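Long-range contacts in anthranilate-CoA ligase (Stigmatella aurantiaca, PDB 4WV3), which belongs to the ANL group of AMP-binding enzymes, built from a large N-terminal part and a smaller C-terminal domain: residues 183-187 / 320-324; 64-68 / 88-92. All coordinates share one frame; numbering follows the deposited sequence.

Contact 1. Residues 183-187 / 320-324; sequences KGIPH and TENFH. With 3UK (5'-O-[(S)-[(2-aminobenzoyl)oxy](hydroxy)phosphoryl]adenosine), chain C.
H187 donates from NE2 to the backbone O of T320 across 2.5 Å, with an N-H...O angle of 167° and the acceptor in the plane of the imidazole. That oxygen also receives a weak bond from F323 N. ND1 is bound to D191 OD2, so bonds at both nitrogens fix the rotation of the ring. Over one face sits F323, its CB 4.0 Å from the imidazole centroid; the phenyl edge completes a T-shaped pair, centroids 5.2 Å apart and planes at 82°. I185 CD1 touches both T320 CB (3.6 Å) and E321 CD (3.5 Å). E321 starts away from strand 183-188, but the kink at its second torsion (chi2 83°) swings the carboxylate back over that methyl. There OE2 is hydrogen-bonded to Y377 OH, while a water links it only weakly to K183 NZ. On the ligand side, T320 N and OG1 both donate to O05 of the bound 3UK, at 3.2 Å and 2.6 Å respectively, and the H324 ring lies with one face over C29. The chemistry implies a two-shell arrangement: H187, itself bound to D191, probably helps position T320, whose N and OG1 hold a phosphoryl oxygen.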
loop_
_atom_site.group_PDB
_atom_site.type_symbol
_atom_site.label_atom_id
_atom_site.label_comp_id
_atom_site.label_asym_id
_atom_site.label_seq_id
_atom_site.Cartn_x
_atom_site.Cartn_y
_atom_site.Cartn_z
ATOM N N LYS A 183 11.683 2.000 -7.845
ATOM C CA LYS A 183 12.768 1.216 -7.276
ATOM C C LYS A 183 12.282 -0.196 -6.987
ATOM O O LYS A 183 11.196 -0.385 -6.440
ATOM C CB LYS A 183 13.273 1.860 -5.985
ATOM C CG LYS A 183 13.698 3.312 -6.134
ATOM C CD LYS A 183 13.904 3.969 -4.777
ATOM C CE LYS A 183 12.663 3.834 -3.906
ATOM N NZ LYS A 183 11.438 4.348 -4.580
ATOM N N GLY A 184 13.086 -1.185 -7.358
ATOM C CA GLY A 184 12.765 -2.570 -7.068
ATOM C C GLY A 184 13.082 -2.915 -5.626
ATOM O O GLY A 184 14.206 -2.717 -5.165
ATOM N N ILE A 185 12.089 -3.430 -4.910
ATOM C CA ILE A 185 12.262 -3.781 -3.505
ATOM C C ILE A 185 12.071 -5.279 -3.280
ATOM O O ILE A 185 10.949 -5.782 -3.329
ATOM C CB ILE A 185 11.297 -2.986 -2.608
ATOM C CG1 ILE A 185 11.567 -1.487 -2.753
ATOM C CG2 ILE A 185 11.429 -3.424 -1.155
ATOM C CD1 ILE A 185 10.610 -0.610 -1.986
ATOM N N PRO A 186 13.180 -5.996 -3.049
ATOM C CA PRO A 186 13.157 -7.441 -2.804
ATOM C C PRO A 186 12.937 -7.782 -1.332
ATOM O O PRO A 186 13.544 -7.167 -0.454
ATOM C CB PRO A 186 14.554 -7.883 -3.245
ATOM C CG PRO A 186 15.415 -6.699 -2.966
ATOM C CD PRO A 186 14.554 -5.477 -3.173
ATOM N N HIS A 187 12.069 -8.755 -1.072
ATOM C CA HIS A 187 11.839 -9.237 0.285
ATOM C C HIS A 187 12.083 -10.739 0.384
ATOM O O HIS A 187 11.838 -11.483 -0.566
ATOM C CB HIS A 187 10.425 -8.897 0.764
ATOM C CG HIS A 187 10.294 -7.517 1.326
ATOM N ND1 HIS A 187 10.801 -7.165 2.559
ATOM C CD2 HIS A 187 9.709 -6.402 0.829
ATOM C CE1 HIS A 187 10.538 -5.893 2.794
ATOM N NE2 HIS A 187 9.875 -5.406 1.760
ATOM N N THR A 320 7.036 -0.154 1.638
ATOM C CA THR A 320 7.352 -1.357 0.881
ATOM C C THR A 320 8.722 -1.907 1.279
ATOM O O THR A 320 8.957 -3.115 1.220
ATOM C CB THR A 320 7.287 -1.095 -0.635
ATOM O OG1 THR A 320 6.045 -0.454 -0.953
ATOM C CG2 THR A 320 7.393 -2.397 -1.416
ATOM N N GLU A 321 9.614 -1.018 1.705
ATOM C CA GLU A 321 10.940 -1.422 2.166
ATOM C C GLU A 321 10.856 -2.289 3.422
ATOM O O GLU A 321 11.712 -3.141 3.655
ATOM C CB GLU A 321 11.823 -0.199 2.431
ATOM C CG GLU A 321 12.248 0.565 1.182
ATOM C CD GLU A 321 11.198 1.549 0.700
ATOM O OE1 GLU A 321 10.082 1.566 1.263
ATOM O OE2 GLU A 321 11.491 2.312 -0.245
ATOM N N ASN A 322 9.822 -2.061 4.227
ATOM C CA ASN A 322 9.602 -2.837 5.443
ATOM C C ASN A 322 8.493 -3.863 5.238
ATOM O O ASN A 322 8.149 -4.616 6.149
ATOM C CB ASN A 322 9.242 -1.909 6.606
ATOM C CG ASN A 322 9.251 -2.621 7.945
ATOM O OD1 ASN A 322 10.200 -3.332 8.273
ATOM N ND2 ASN A 322 8.184 -2.449 8.716
ATOM N N PHE A 323 7.923 -3.879 4.038
ATOM C CA PHE A 323 6.832 -4.795 3.727
ATOM C C PHE A 323 5.500 -4.263 4.246
ATOM O O PHE A 323 4.555 -4.078 3.478
ATOM C CB PHE A 323 7.111 -6.180 4.315
ATOM C CG PHE A 323 6.272 -7.274 3.717
ATOM C CD1 PHE A 323 6.582 -7.801 2.475
ATOM C CD2 PHE A 323 5.174 -7.773 4.397
ATOM C CE1 PHE A 323 5.812 -8.806 1.922
ATOM C CE2 PHE A 323 4.400 -8.778 3.850
ATOM C CZ PHE A 323 4.720 -9.296 2.610
ATOM N N HIS A 324 5.428 -4.021 5.551
ATOM C CA HIS A 324 4.204 -3.510 6.168
ATOM C C HIS A 324 4.402 -2.552 7.344
ATOM O O HIS A 324 5.492 -2.019 7.554
ATOM C CB HIS A 324 3.318 -4.689 6.575
ATOM C CG HIS A 324 1.859 -4.455 6.327
ATOM N ND1 HIS A 324 0.998 -4.006 7.305
ATOM C CD2 HIS A 324 1.112 -4.598 5.206
ATOM C CE1 HIS A 324 -0.216 -3.888 6.801
ATOM N NE2 HIS A 324 -0.175 -4.242 5.529
HETATM C C10 3UK C . 3.635 7.006 3.589
HETATM C C15 3UK C . 2.056 6.993 5.518
HETATM C C17 3UK C . 1.346 8.573 7.121
HETATM C C21 3UK C . 4.951 7.207 4.288
HETATM C C26 3UK C . 2.466 1.017 2.976
HETATM C C28 3UK C . 1.102 0.408 4.872
HETATM O O01 3UK C . 2.304 2.965 1.558
HETATM C C02 3UK C . 3.030 2.088 1.971
HETATM O O03 3UK C . 4.243 1.792 1.289
HETATM P P04 3UK C . 4.805 2.756 0.155
HETATM O O05 3UK C . 6.118 2.138 -0.421
HETATM O O06 3UK C . 5.151 4.218 0.720
HETATM C C07 3UK C . 5.454 4.387 2.114
HETATM C C08 3UK C . 5.283 5.839 2.457
HETATM O O09 3UK C . 3.879 6.180 2.458
HETATM N N11 3UK C . 2.694 6.375 4.457
HETATM C C12 3UK C . 2.270 5.079 4.371
HETATM N N13 3UK C . 1.369 4.858 5.369
HETATM C C14 3UK C . 1.219 6.029 6.095
HETATM N N16 3UK C . 2.104 8.245 6.042
HETATM N N18 3UK C . 0.533 7.707 7.711
HETATM C C19 3UK C . 0.429 6.450 7.253
HETATM N N20 3UK C . -0.444 5.529 7.891
HETATM O O22 3UK C . 5.517 8.442 3.893
HETATM C C23 3UK C . 5.778 6.106 3.820
HETATM O O24 3UK C . 7.161 6.512 3.780
HETATM O O25 3UK C . 3.790 2.862 -0.971
HETATM C C27 3UK C . 1.597 1.385 3.973
HETATM C C29 3UK C . 1.507 -0.963 4.745
HETATM C C30 3UK C . 2.380 -1.332 3.750
HETATM C C31 3UK C . 2.873 -0.357 2.848
HETATM N N32 3UK C . 3.801 -0.748 1.787
HETATM O O HOH W 1 10.673 5.377 -1.457
#

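Contact 2. Residues 64-68 / 88-92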
loop_
_atom_site.group_PDB
_atom_site.type_symbol
_atom_site.label_atom_id
_atom_site.label_comp_id
_atom_site.label_asym_id
_atom_site.label_seq_id
_atom_site.Cartn_x
_atom_site.Cartn_y
_atom_site.Cartn_z
ATOM N N GLY A 64 6.959 -12.454 -13.886
ATOM C CA GLY A 64 6.069 -11.311 -13.961
ATOM C C GLY A 64 4.623 -11.661 -13.668
ATOM O O GLY A 64 4.072 -12.603 -14.238
ATOM N N LEU A 65 4.007 -10.899 -12.770
ATOM C CA LEU A 65 2.604 -11.097 -12.428
ATOM C C LEU A 65 1.833 -9.788 -12.573
ATOM O O LEU A 65 1.842 -8.947 -11.673
ATOM C CB LEU A 65 2.471 -11.641 -11.004
ATOM C CG LEU A 65 1.054 -11.905 -10.489
ATOM C CD1 LEU A 65 0.292 -12.803 -11.450
ATOM C CD2 LEU A 65 1.097 -12.522 -9.098
ATOM N N LEU A 66 1.172 -9.621 -13.714
ATOM C CA LEU A 66 0.427 -8.400 -13.997
ATOM C C LEU A 66 -1.036 -8.699 -14.311
ATOM O O LEU A 66 -1.417 -8.845 -15.472
ATOM C CB LEU A 66 1.073 -7.640 -15.159
ATOM C CG LEU A 66 0.449 -6.299 -15.551
ATOM C CD1 LEU A 66 0.488 -5.326 -14.385
ATOM C CD2 LEU A 66 1.154 -5.718 -16.765
ATOM N N THR A 67 -1.854 -8.791 -13.269
ATOM C CA THR A 67 -3.279 -9.049 -13.448
ATOM C C THR A 67 -4.110 -8.457 -12.315
ATOM O O THR A 67 -3.570 -7.991 -11.312
ATOM C CB THR A 67 -3.574 -10.559 -13.583
ATOM O OG1 THR A 67 -4.984 -10.760 -13.741
ATOM C CG2 THR A 67 -3.091 -11.314 -12.357
ATOM N N LEU A 68 -5.428 -8.477 -12.490
ATOM C CA LEU A 68 -6.353 -7.911 -11.515
ATOM C C LEU A 68 -6.359 -8.711 -10.217
ATOM O O LEU A 68 -5.951 -9.873 -10.195
ATOM C CB LEU A 68 -7.766 -7.877 -12.098
ATOM C CG LEU A 68 -7.921 -7.251 -13.486
ATOM C CD1 LEU A 68 -9.333 -7.458 -14.012
ATOM C CD2 LEU A 68 -7.573 -5.773 -13.446
ATOM N N VAL A 88 6.985 -11.097 -9.051
ATOM C CA VAL A 88 7.031 -9.661 -9.299
ATOM C C VAL A 88 5.624 -9.102 -9.499
ATOM O O VAL A 88 5.085 -9.131 -10.607
ATOM C CB VAL A 88 7.901 -9.328 -10.529
ATOM C CG1 VAL A 88 8.047 -7.821 -10.687
ATOM C CG2 VAL A 88 9.267 -9.985 -10.403
ATOM N N GLY A 89 5.030 -8.602 -8.418
ATOM C CA GLY A 89 3.700 -8.021 -8.470
ATOM C C GLY A 89 3.726 -6.621 -9.049
ATOM O O GLY A 89 4.223 -5.689 -8.418
ATOM N N ILE A 90 3.178 -6.472 -10.251
ATOM C CA ILE A 90 3.294 -5.224 -10.996
ATOM C C ILE A 90 2.022 -4.380 -10.933
ATOM O O ILE A 90 0.911 -4.909 -10.960
ATOM C CB ILE A 90 3.669 -5.499 -12.468
ATOM C CG1 ILE A 90 4.830 -6.495 -12.538
ATOM C CG2 ILE A 90 4.027 -4.208 -13.191
ATOM C CD1 ILE A 90 5.243 -6.860 -13.944
ATOM N N ASN A 91 2.204 -3.065 -10.836
ATOM C CA ASN A 91 1.103 -2.106 -10.850
ATOM C C ASN A 91 0.234 -2.263 -12.095
ATOM O O ASN A 91 0.740 -2.343 -13.216
ATOM C CB ASN A 91 1.655 -0.680 -10.763
ATOM C CG ASN A 91 0.576 0.363 -10.511
ATOM O OD1 ASN A 91 -0.548 0.253 -11.001
ATOM N ND2 ASN A 91 0.924 1.390 -9.744
ATOM N N THR A 92 -1.078 -2.291 -11.888
ATOM C CA THR A 92 -2.030 -2.544 -12.962
ATOM C C THR A 92 -2.299 -1.305 -13.827
ATOM O O THR A 92 -2.628 -1.424 -15.010
ATOM C CB THR A 92 -3.346 -3.156 -12.400
ATOM O OG1 THR A 92 -3.472 -4.512 -12.845
ATOM C CG2 THR A 92 -4.573 -2.367 -12.833
HETATM O O HOH W 2 -0.414 -7.460 -10.749
#
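G64 and L65 pair in parallel with V88 and G89, the two strands of a beta-alpha-beta unit whose connecting helix is 71-83, within a five-stranded parallel sheet where 86-89 is an edge strand. The register is regular: CA-CA spacing grows only from 5.0 Å at G64-V88 to 5.2 Å at L66-I90. Between the segments both backbone bonds go to L65, which reaches the residues flanking G89: its N donates to V88 O at 3.0 Å, and its O accepts from I90 N at 3.2 Å with an N-H...O angle of 172°. Measured CA to CA over the five residues, the directions differ by 36°; beyond the paired residues the chains part, and the T67 and N91 CA atoms are 8.6 Å apart.

The side chains follow the sheet. L65 points to the face bearing helix 71-83 and packs on W73 and S76. V88 lies on the opposite face. Where the strands end, L66 carries the apolar contact: its first torsion (chi1 -178°) sends CG away from the backbone N, and the second then turns CD1 to I90 CB at 3.7 Å, beside the carbonyl oxygens of I90 and N91. I90 in turn rests on Y99, I102 and L103 of helix 96-105, and Y99 also touches L66 while its OH bonds to N91 O. The N91 side chain turns to the backbone N of L93, and T92 comes alongside the T67 carbonyl without a bond.

A single water occupies the fork between the diverging chains. It accepts from T67 N at 3.2 Å and sits close to two carbonyl oxygens, L65 O and I90 O, each at 2.9 Å.

In the fold
Both contacts are largely buried and belong to the same AMP-binding region of the chain, yet they share no secondary-structure element: their centres lie 15 Å apart and their nearest atoms about 8 Å apart. Contact 1 is nearer the centre of the chain and joins a strand of a two-stranded antiparallel sheet to the loop between strands 313-318 and 325-328. It works through a side chain bonded to backbone, ring packing and direct ligand bonds. Contact 2 lies at the edge of a separate parallel sheet, where main-chain pairing and aliphatic packing dominate; its closest link to the ligand is the N91 side chain, about 9 Å away. Water takes part in both, weakly in contact 1.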